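Local coordinates for protein DNA primase (Aquifex aeolicus, PDB 2AU3) that is a bacterial DnaG primase, an RNA polymerase that makes the short RNA primers needed by DNA polymerase during replication, at residues A[7-12]-A[90-95]; A[127-132]-A[206-211]; A[137-142]-A[255-260]. All blocks are in the same frame, centred on the assembly; numbering follows the deposited sequence.

Contact 1 (A[7-12]-A[90-95])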
loop_
_atom_site.group_PDB
_atom_site.type_symbol
_atom_site.label_atom_id
_atom_site.label_comp_id
_atom_site.label_asym_id
_atom_site.label_seq_id
_atom_site.Cartn_x
_atom_site.Cartn_y
_atom_site.Cartn_z
ATOM N N ILE A 7 -7.772 15.070 -21.365
ATOM C CA ILE A 7 -8.283 14.091 -20.431
ATOM C C ILE A 7 -8.227 14.583 -18.977
ATOM O O ILE A 7 -9.147 14.342 -18.206
ATOM C CB ILE A 7 -7.535 12.732 -20.599
ATOM C CG1 ILE A 7 -8.284 11.624 -19.881
ATOM C CG2 ILE A 7 -6.106 12.828 -20.124
ATOM C CD1 ILE A 7 -9.556 11.249 -20.588
ATOM N N ASP A 8 -7.145 15.259 -18.611
ATOM C CA ASP A 8 -7.039 15.833 -17.280
ATOM C C ASP A 8 -8.094 16.956 -17.126
ATOM O O ASP A 8 -8.795 17.038 -16.115
ATOM C CB ASP A 8 -5.620 16.376 -17.076
ATOM C CG ASP A 8 -5.409 16.999 -15.701
ATOM O OD1 ASP A 8 -5.746 16.361 -14.662
ATOM O OD2 ASP A 8 -4.881 18.127 -15.563
ATOM N N GLU A 9 -8.202 17.798 -18.145
ATOM C CA GLU A 9 -9.204 18.860 -18.169
ATOM C C GLU A 9 -10.615 18.279 -18.106
ATOM O O GLU A 9 -11.480 18.796 -17.411
ATOM C CB GLU A 9 -9.015 19.732 -19.432
ATOM C CG GLU A 9 -7.751 20.584 -19.407
ATOM C CD GLU A 9 -7.666 21.526 -18.194
ATOM O OE1 GLU A 9 -8.665 22.253 -17.894
ATOM O OE2 GLU A 9 -6.580 21.581 -17.565
ATOM N N LEU A 10 -10.845 17.179 -18.811
ATOM C CA LEU A 10 -12.142 16.511 -18.725
ATOM C C LEU A 10 -12.393 16.040 -17.306
ATOM O O LEU A 10 -13.463 16.267 -16.756
ATOM C CB LEU A 10 -12.231 15.327 -19.688
ATOM C CG LEU A 10 -13.514 14.500 -19.608
ATOM C CD1 LEU A 10 -14.776 15.371 -19.774
ATOM C CD2 LEU A 10 -13.507 13.337 -20.606
ATOM N N ARG A 11 -11.413 15.367 -16.713
ATOM C CA ARG A 11 -11.634 14.810 -15.395
ATOM C C ARG A 11 -11.950 15.894 -14.366
ATOM O O ARG A 11 -12.815 15.698 -13.534
ATOM C CB ARG A 11 -10.444 14.013 -14.919
ATOM C CG ARG A 11 -10.189 12.754 -15.698
ATOM C CD ARG A 11 -8.771 12.347 -15.581
ATOM N NE ARG A 11 -8.585 10.961 -15.946
ATOM C CZ ARG A 11 -7.440 10.472 -16.362
ATOM N NH1 ARG A 11 -6.374 11.277 -16.457
ATOM N NH2 ARG A 11 -7.344 9.184 -16.648
ATOM N N ARG A 12 -11.235 17.016 -14.430
ATOM C CA ARG A 12 -11.497 18.155 -13.529
ATOM C C ARG A 12 -12.950 18.672 -13.619
ATOM O O ARG A 12 -13.581 18.977 -12.601
ATOM C CB ARG A 12 -10.513 19.301 -13.788
ATOM C CG ARG A 12 -9.050 19.019 -13.369
ATOM C CD ARG A 12 -8.037 20.002 -14.019
ATOM N NE ARG A 12 -6.647 19.714 -13.647
ATOM C CZ ARG A 12 -6.047 20.162 -12.544
ATOM N NH1 ARG A 12 -6.704 20.935 -11.686
ATOM N NH2 ARG A 12 -4.779 19.830 -12.291
ATOM N N TYR A 90 -20.203 17.072 -21.827
ATOM C CA TYR A 90 -19.726 18.197 -21.038
ATOM C C TYR A 90 -19.246 19.355 -21.916
ATOM O O TYR A 90 -18.937 20.424 -21.408
ATOM C CB TYR A 90 -18.642 17.748 -20.034
ATOM C CG TYR A 90 -19.214 17.185 -18.736
ATOM C CD1 TYR A 90 -19.570 18.029 -17.668
ATOM C CD2 TYR A 90 -19.418 15.810 -18.581
ATOM C CE1 TYR A 90 -20.120 17.498 -16.465
ATOM C CE2 TYR A 90 -19.966 15.274 -17.396
ATOM C CZ TYR A 90 -20.304 16.116 -16.345
ATOM O OH TYR A 90 -20.848 15.561 -15.205
ATOM N N GLY A 91 -19.208 19.152 -23.233
ATOM C CA GLY A 91 -18.768 20.202 -24.147
ATOM C C GLY A 91 -17.275 20.478 -24.018
ATOM O O GLY A 91 -16.815 21.616 -24.122
ATOM N N LYS A 92 -16.523 19.419 -23.761
ATOM C CA LYS A 92 -15.081 19.513 -23.663
ATOM C C LYS A 92 -14.497 18.759 -24.844
ATOM O O LYS A 92 -15.099 17.805 -25.343
ATOM C CB LYS A 92 -14.577 18.915 -22.342
ATOM C CG LYS A 92 -14.936 19.724 -21.069
ATOM C CD LYS A 92 -14.186 21.077 -20.981
ATOM C CE LYS A 92 -12.912 20.985 -20.128
ATOM N NZ LYS A 92 -12.094 22.267 -20.153
ATOM N N LYS A 93 -13.330 19.198 -25.293
ATOM C CA LYS A 93 -12.672 18.575 -26.422
ATOM C C LYS A 93 -11.909 17.332 -25.934
ATOM O O LYS A 93 -11.448 17.284 -24.790
ATOM C CB LYS A 93 -11.767 19.593 -27.129
ATOM C CG LYS A 93 -10.264 19.297 -27.113
ATOM C CD LYS A 93 -9.456 20.479 -26.560
ATOM C CE LYS A 93 -8.799 21.306 -27.670
ATOM N NZ LYS A 93 -9.205 22.759 -27.613
ATOM N N LEU A 94 -11.847 16.312 -26.777
ATOM C CA LEU A 94 -10.993 15.153 -26.527
ATOM C C LEU A 94 -10.670 14.426 -27.829
ATOM O O LEU A 94 -11.472 13.634 -28.315
ATOM C CB LEU A 94 -11.634 14.196 -25.510
ATOM C CG LEU A 94 -10.847 12.937 -25.114
ATOM C CD1 LEU A 94 -9.830 13.239 -24.035
ATOM C CD2 LEU A 94 -11.807 11.882 -24.647
ATOM N N ASP A 95 -9.498 14.708 -28.389
ATOM C CA ASP A 95 -9.027 13.994 -29.576
ATOM C C ASP A 95 -8.235 12.777 -29.121
ATOM O O ASP A 95 -7.211 12.921 -28.452
ATOM C CB ASP A 95 -8.174 14.897 -30.483
ATOM C CG ASP A 95 -7.803 16.224 -29.818
ATOM O OD1 ASP A 95 -7.013 16.197 -28.851
ATOM O OD2 ASP A 95 -8.252 17.340 -30.188
#

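Contact 2 (A[127-132]-A[206-211])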
loop_
_atom_site.group_PDB
_atom_site.type_symbol
_atom_site.label_atom_id
_atom_site.label_comp_id
_atom_site.label_asym_id
_atom_site.label_seq_id
_atom_site.Cartn_x
_atom_site.Cartn_y
_atom_site.Cartn_z
ATOM N N SER A 127 -8.946 -17.877 -4.236
ATOM C CA SER A 127 -9.798 -17.161 -3.285
ATOM C C SER A 127 -9.700 -17.835 -1.925
ATOM O O SER A 127 -9.419 -17.174 -0.911
ATOM C CB SER A 127 -11.264 -17.146 -3.740
ATOM O OG SER A 127 -11.444 -16.307 -4.857
ATOM N N GLU A 128 -9.893 -19.155 -1.913
ATOM C CA GLU A 128 -9.775 -19.920 -0.666
ATOM C C GLU A 128 -8.383 -19.799 -0.087
ATOM O O GLU A 128 -8.226 -19.698 1.141
ATOM C CB GLU A 128 -10.163 -21.396 -0.848
ATOM C CG GLU A 128 -11.602 -21.604 -1.295
ATOM C CD GLU A 128 -12.078 -23.057 -1.173
ATOM O OE1 GLU A 128 -11.257 -23.957 -0.852
ATOM O OE2 GLU A 128 -13.287 -23.292 -1.378
ATOM N N TYR A 129 -7.364 -19.771 -0.944
ATOM C CA TYR A 129 -6.009 -19.608 -0.429
ATOM C C TYR A 129 -5.934 -18.341 0.388
ATOM O O TYR A 129 -5.631 -18.393 1.571
ATOM C CB TYR A 129 -4.947 -19.585 -1.537
ATOM C CG TYR A 129 -3.562 -19.206 -1.029
ATOM C CD1 TYR A 129 -2.695 -20.171 -0.493
ATOM C CD2 TYR A 129 -3.125 -17.884 -1.070
ATOM C CE1 TYR A 129 -1.431 -19.823 -0.014
ATOM C CE2 TYR A 129 -1.862 -17.525 -0.604
ATOM C CZ TYR A 129 -1.018 -18.504 -0.079
ATOM O OH TYR A 129 0.229 -18.130 0.399
ATOM N N VAL A 130 -6.238 -17.206 -0.244
ATOM C CA VAL A 130 -6.135 -15.891 0.403
ATOM C C VAL A 130 -6.861 -15.908 1.733
ATOM O O VAL A 130 -6.335 -15.452 2.743
ATOM C CB VAL A 130 -6.748 -14.788 -0.481
ATOM C CG1 VAL A 130 -6.941 -13.469 0.329
ATOM C CG2 VAL A 130 -5.874 -14.554 -1.706
ATOM N N LYS A 131 -8.068 -16.464 1.714
ATOM C CA LYS A 131 -8.914 -16.545 2.901
ATOM C C LYS A 131 -8.260 -17.410 3.952
ATOM O O LYS A 131 -8.217 -17.040 5.126
ATOM C CB LYS A 131 -10.286 -17.122 2.541
ATOM C CG LYS A 131 -11.460 -16.337 3.101
ATOM C CD LYS A 131 -12.320 -17.211 4.008
ATOM C CE LYS A 131 -13.493 -16.411 4.604
ATOM N NZ LYS A 131 -14.576 -16.118 3.599
ATOM N N SER A 132 -7.708 -18.542 3.518
ATOM C CA SER A 132 -7.080 -19.493 4.431
ATOM C C SER A 132 -5.899 -18.875 5.172
ATOM O O SER A 132 -5.574 -19.294 6.283
ATOM C CB SER A 132 -6.632 -20.760 3.678
ATOM O OG SER A 132 -5.353 -20.583 3.084
ATOM N N ARG A 206 2.474 -13.106 -5.232
ATOM C CA ARG A 206 2.867 -14.167 -4.292
ATOM C C ARG A 206 2.568 -15.479 -4.984
ATOM O O ARG A 206 1.435 -15.751 -5.298
ATOM C CB ARG A 206 2.000 -14.062 -3.023
ATOM C CG ARG A 206 2.012 -15.299 -2.095
ATOM C CD ARG A 206 3.405 -15.836 -1.800
ATOM N NE ARG A 206 3.676 -15.905 -0.364
ATOM C CZ ARG A 206 4.002 -17.013 0.288
ATOM N NH1 ARG A 206 4.106 -18.170 -0.365
ATOM N NH2 ARG A 206 4.228 -16.966 1.599
ATOM N N ARG A 207 3.559 -16.312 -5.238
ATOM C CA ARG A 207 3.198 -17.538 -5.938
ATOM C C ARG A 207 2.485 -18.547 -5.007
ATOM O O ARG A 207 2.729 -18.577 -3.791
ATOM C CB ARG A 207 4.374 -18.112 -6.730
ATOM C CG ARG A 207 5.162 -19.156 -6.057
ATOM C CD ARG A 207 6.252 -19.719 -6.946
ATOM N NE ARG A 207 7.495 -19.841 -6.203
ATOM C CZ ARG A 207 7.658 -20.661 -5.170
ATOM N NH1 ARG A 207 6.660 -21.446 -4.795
ATOM N NH2 ARG A 207 8.818 -20.719 -4.531
ATOM N N ILE A 208 1.515 -19.262 -5.565
ATOM C CA ILE A 208 0.721 -20.216 -4.800
ATOM C C ILE A 208 0.937 -21.642 -5.313
ATOM O O ILE A 208 0.430 -22.601 -4.728
ATOM C CB ILE A 208 -0.786 -19.840 -4.819
ATOM C CG1 ILE A 208 -1.299 -19.665 -6.265
ATOM C CG2 ILE A 208 -1.026 -18.589 -3.960
ATOM C CD1 ILE A 208 -2.823 -19.562 -6.400
ATOM N N VAL A 209 1.676 -21.771 -6.417
ATOM C CA VAL A 209 2.096 -23.090 -6.893
ATOM C C VAL A 209 3.565 -23.353 -6.550
ATOM O O VAL A 209 4.322 -22.417 -6.314
ATOM C CB VAL A 209 1.832 -23.277 -8.410
ATOM C CG1 VAL A 209 0.348 -23.039 -8.729
ATOM C CG2 VAL A 209 2.706 -22.351 -9.246
ATOM N N GLU A 210 3.945 -24.631 -6.513
ATOM C CA GLU A 210 5.341 -25.053 -6.331
ATOM C C GLU A 210 6.159 -24.865 -7.609
ATOM O O GLU A 210 5.818 -25.414 -8.659
ATOM C CB GLU A 210 5.399 -26.519 -5.887
ATOM C CG GLU A 210 5.701 -26.687 -4.414
ATOM C CD GLU A 210 5.227 -28.020 -3.861
ATOM O OE1 GLU A 210 5.934 -29.038 -4.072
ATOM O OE2 GLU A 210 4.160 -28.045 -3.201
ATOM N N ASP A 211 7.246 -24.102 -7.499
ATOM C CA ASP A 211 7.988 -23.583 -8.653
ATOM C C ASP A 211 9.410 -23.236 -8.194
ATOM O O ASP A 211 9.657 -23.076 -6.998
ATOM C CB ASP A 211 7.294 -22.313 -9.183
ATOM C CG ASP A 211 7.393 -22.168 -10.685
ATOM O OD1 ASP A 211 8.480 -21.797 -11.178
ATOM O OD2 ASP A 211 6.437 -22.393 -11.465
#

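Contact 3 (A[137-142]-A[255-260])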
loop_
_atom_site.group_PDB
_atom_site.type_symbol
_atom_site.label_atom_id
_atom_site.label_comp_id
_atom_site.label_asym_id
_atom_site.label_seq_id
_atom_site.Cartn_x
_atom_site.Cartn_y
_atom_site.Cartn_z
ATOM N N PRO A 137 -12.101 -11.073 3.501
ATOM C CA PRO A 137 -12.638 -10.745 2.170
ATOM C C PRO A 137 -12.909 -9.255 2.009
ATOM O O PRO A 137 -12.695 -8.725 0.940
ATOM C CB PRO A 137 -13.947 -11.551 2.120
ATOM C CG PRO A 137 -13.677 -12.691 3.013
ATOM C CD PRO A 137 -12.883 -12.144 4.155
ATOM N N LYS A 138 -13.310 -8.567 3.072
ATOM C CA LYS A 138 -13.520 -7.117 2.959
ATOM C C LYS A 138 -12.205 -6.407 2.661
ATOM O O LYS A 138 -12.176 -5.479 1.849
ATOM C CB LYS A 138 -14.130 -6.528 4.227
ATOM C CG LYS A 138 -15.510 -7.124 4.608
ATOM C CD LYS A 138 -16.113 -6.380 5.818
ATOM C CE LYS A 138 -15.645 -6.954 7.167
ATOM N NZ LYS A 138 -15.567 -8.471 7.221
ATOM N N VAL A 139 -11.125 -6.849 3.315
ATOM C CA VAL A 139 -9.773 -6.286 3.070
ATOM C C VAL A 139 -9.283 -6.690 1.686
ATOM O O VAL A 139 -8.714 -5.872 0.981
ATOM C CB VAL A 139 -8.748 -6.734 4.144
ATOM C CG1 VAL A 139 -7.282 -6.391 3.729
ATOM C CG2 VAL A 139 -9.082 -6.107 5.474
ATOM N N ALA A 140 -9.517 -7.952 1.279
ATOM C CA ALA A 140 -9.092 -8.406 -0.046
ATOM C C ALA A 140 -9.682 -7.490 -1.135
ATOM O O ALA A 140 -8.985 -7.120 -2.086
ATOM C CB ALA A 140 -9.501 -9.891 -0.283
ATOM N N ARG A 141 -10.955 -7.118 -0.973
ATOM C CA ARG A 141 -11.634 -6.211 -1.892
ATOM C C ARG A 141 -11.171 -4.754 -1.811
ATOM O O ARG A 141 -10.993 -4.101 -2.854
ATOM C CB ARG A 141 -13.130 -6.262 -1.662
ATOM C CG ARG A 141 -13.743 -7.585 -2.120
ATOM C CD ARG A 141 -15.248 -7.608 -2.041
ATOM N NE ARG A 141 -15.748 -7.440 -0.678
ATOM C CZ ARG A 141 -16.224 -8.428 0.093
ATOM N NH1 ARG A 141 -16.243 -9.692 -0.344
ATOM N NH2 ARG A 141 -16.663 -8.147 1.312
ATOM N N LYS A 142 -10.981 -4.252 -0.582
ATOM C CA LYS A 142 -10.454 -2.900 -0.394
ATOM C C LYS A 142 -9.122 -2.703 -1.095
ATOM O O LYS A 142 -8.887 -1.646 -1.716
ATOM C CB LYS A 142 -10.283 -2.560 1.084
ATOM C CG LYS A 142 -9.714 -1.149 1.311
ATOM C CD LYS A 142 -9.573 -0.892 2.802
ATOM C CE LYS A 142 -9.067 0.513 3.079
ATOM N NZ LYS A 142 -9.925 1.589 2.524
ATOM N N ASP A 255 1.716 -9.179 6.316
ATOM C CA ASP A 255 1.535 -8.660 7.686
ATOM C C ASP A 255 0.585 -7.475 7.679
ATOM O O ASP A 255 -0.169 -7.290 8.612
ATOM C CB ASP A 255 2.867 -8.197 8.291
ATOM C CG ASP A 255 4.008 -9.141 7.993
ATOM O OD1 ASP A 255 4.101 -10.178 8.673
ATOM O OD2 ASP A 255 4.869 -8.915 7.097
ATOM N N LEU A 256 0.669 -6.635 6.645
ATOM C CA LEU A 256 -0.152 -5.451 6.623
ATOM C C LEU A 256 -1.612 -5.863 6.419
ATOM O O LEU A 256 -2.509 -5.377 7.111
ATOM C CB LEU A 256 0.281 -4.478 5.496
ATOM C CG LEU A 256 -0.455 -3.119 5.462
ATOM C CD1 LEU A 256 0.519 -2.038 4.974
ATOM C CD2 LEU A 256 -1.715 -3.114 4.577
ATOM N N LEU A 257 -1.837 -6.765 5.456
ATOM C CA LEU A 257 -3.184 -7.185 5.119
ATOM C C LEU A 257 -3.855 -7.841 6.311
ATOM O O LEU A 257 -5.059 -7.657 6.521
ATOM C CB LEU A 257 -3.159 -8.128 3.937
ATOM C CG LEU A 257 -2.712 -7.443 2.654
ATOM C CD1 LEU A 257 -2.638 -8.450 1.537
ATOM C CD2 LEU A 257 -3.701 -6.335 2.343
ATOM N N ARG A 258 -3.064 -8.567 7.103
ATOM C CA ARG A 258 -3.538 -9.204 8.323
ATOM C C ARG A 258 -3.928 -8.196 9.385
ATOM O O ARG A 258 -4.984 -8.324 9.981
ATOM C CB ARG A 258 -2.468 -10.140 8.903
ATOM C CG ARG A 258 -2.385 -11.475 8.191
ATOM C CD ARG A 258 -3.610 -12.362 8.404
ATOM N NE ARG A 258 -3.557 -12.962 9.731
ATOM C CZ ARG A 258 -4.513 -12.867 10.648
ATOM N NH1 ARG A 258 -5.630 -12.212 10.409
ATOM N NH2 ARG A 258 -4.350 -13.442 11.813
ATOM N N LEU A 259 -3.057 -7.224 9.662
ATOM C CA LEU A 259 -3.397 -6.187 10.658
ATOM C C LEU A 259 -4.659 -5.417 10.244
ATOM O O LEU A 259 -5.588 -5.209 11.051
ATOM C CB LEU A 259 -2.194 -5.250 10.891
ATOM C CG LEU A 259 -1.316 -5.533 12.127
ATOM C CD1 LEU A 259 -0.591 -6.871 12.015
ATOM C CD2 LEU A 259 -0.293 -4.387 12.284
ATOM N N PHE A 260 -4.738 -5.054 8.957
ATOM C CA PHE A 260 -5.944 -4.392 8.409
ATOM C C PHE A 260 -7.188 -5.298 8.544
ATOM O O PHE A 260 -8.281 -4.811 8.835
ATOM C CB PHE A 260 -5.762 -4.070 6.931
ATOM C CG PHE A 260 -5.769 -2.627 6.626
ATOM C CD1 PHE A 260 -4.579 -1.910 6.636
ATOM C CD2 PHE A 260 -6.948 -1.973 6.343
ATOM C CE1 PHE A 260 -4.597 -0.555 6.365
ATOM C CE2 PHE A 260 -6.960 -0.625 6.060
ATOM C CZ PHE A 260 -5.775 0.075 6.067
#

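Contact 1 (A[7-12]-A[90-95])
Helix residues 7-12 run roughly antiparallel to the extended loop 92-95, with CA of Ile7 6.8 Å from CA of Leu94 and CA of Leu10 6.5 Å from CA of Lys92. Leu94 meets the start of this run with a single methyl: its CD1 reaches the backbone N of Ile7 at 3.8 Å and Ile7 CD1 at 4.0 Å. With CG swung opposite the backbone N of Leu94 (chi1 -179°), the branch is carried across to the helix. One turn on, Leu10 CD1 comes down beside Lys92 CB, a looser touch. The aliphatic part of Lys92 then continues over the helix backbone, bent at both chi2 and chi3, and lays CE 3.8 Å from Glu9 O. Its amino group ends next to Glu9, Lys92 NZ lying 4.1 Å from Glu9 OE1; this is too far for a salt bridge, though the opposite charges probably still attract. Helix 79-90 ends in a Schellman motif at Gly91, which has positive phi, and the residues that follow run along helix 6-13, the first helix of the CHC2 zinc-finger region, away from the metal. Ala83 touches Ile7, Ala87 touches Leu10, Leu94 touches both alanines, and Ile68 of helix 67-75 touches Ile7 and Leu10. Within the first helix, Ile7 CG1 covers one face of the Arg11 guanidinium, whose NH1 forms a salt bridge with Glu103 and whose NH2 bonds Tyr79 OH. Farther from the loop, the N-H...O bond within the Arg12-Asp8 salt bridge is nearly straight (174°, Arg12 NE to Asp8 OD2 3.1 Å); Asp8 OD2 lies in the guanidinium plane, while Arg12 NE approaches the carboxylate from above its plane.

Contact 2 (A[127-132]-A[206-211])
Arg206 and Ile208 both reach Tyr129, one at its hydroxyl and the other at its ring. Arg206, in strand 200-207, bonds through its backbone to Val189 of strand 188-194; its side chain is bent at chi2 and chi3 and presents a guanidinium face to the tyrosine. Tyr129 OH stands over the centre of that face, 3.9 Å from Arg206 CZ, with the ring and guanidinium planes 60° apart. The oxygen therefore lies above the flat group and does not meet an N-H head on. The Arg206 side chain is about 11 Å from that of Asp295, a predicted magnesium ligand. Arg207 turns away from the helix. Ile208 brings the apolar half of the contact: CG2 stands 3.6 Å from the centroid of the Tyr129 ring, 14° off the normal, a CH-pi contact squarely over the face. The branch gets there because CG1 takes the position between backbone N and carbonyl carbon (chi1 54°), leaving CG2 beside N. Val189 also touches Ile208. Val209 O accepts a hydrogen bond from Arg207 NH1 at 3.0 Å, and Asp211 O sits over one face of the same guanidinium, whose NE bonds Ser213 O, so this group bonds within the loop 209-213. On the helix side, Ser132 OG donates to Tyr129 O at 2.7 Å, in the carbonyl plane on a lone pair, as helix 124-132 ends. Within this small surface contact in the catalytic core's N-terminal region Tyr129 alone spans the gap; Val130 of the same helix also packs on Val189 of the antiparallel sheet. The chemistry is dispersion over the ring, with a probable modest attraction between the hydroxyl oxygen and the cationic guanidinium, and no directional bond to fix the pair.

Contact 3 (A[137-142]-A[255-260])
Leu257 O takes a hydrogen bond from Ser261 OG, one turn on in its own helix, and Val139 CG1 packs against the same oxygen at 3.8 Å. Val139 is the residue that enters between the two helices; the axes of segments 137-142 and 255-260 approach to 9.7 Å, with their N-to-C directions 124° apart. Its two methyls share the work. Val139 CG1, opposite the backbone N (chi1 168°), also lies 3.8 Å from Leu257 CD2, whereas Val139 CG2 rests on the main chain of Phe260, 3.7 Å from Phe260 O. Lys142, one turn later, extends its chain fully before turning at chi4, and its CE comes obliquely to Phe260 CE2 at 3.8 Å, the two side chains crossing at about a right angle. This buried, mostly apolar seam joins the N-terminal region of the primase core to the Toprim domain. Phe143 adds an edge-to-face ring to Phe260, and Glu236 of helix 234-244 touches both Lys142 and Phe260. Leu256 and Leu259 touch Val267 of strand 267-270 on the side of helix 253-261 turned from Val139, with helix 329-336 alongside Arg258 and Leu259.

In the fold
Contact 1 lies in the N-terminal zinc-binding region, its centre 42 Å from that of contact 2 and 35 Å from that of contact 3, and it closes before either opens. Contacts 2 and 3 are centred 15 Å apart and interleave along the chain: consecutive helices 124-132 and 137-142 open them, then strand 200-207 and helix 253-261 close them. They meet where Lys131 NZ packs 3.6 Å from Pro137 CG. The helix pair thus bridges the core's antiparallel sheet and the Toprim domain, whose residues Glu251, Asp295 and Asp297 are the predicted magnesium ligands, while Arg141 O bonds Lys57 NZ of the zinc-binding region.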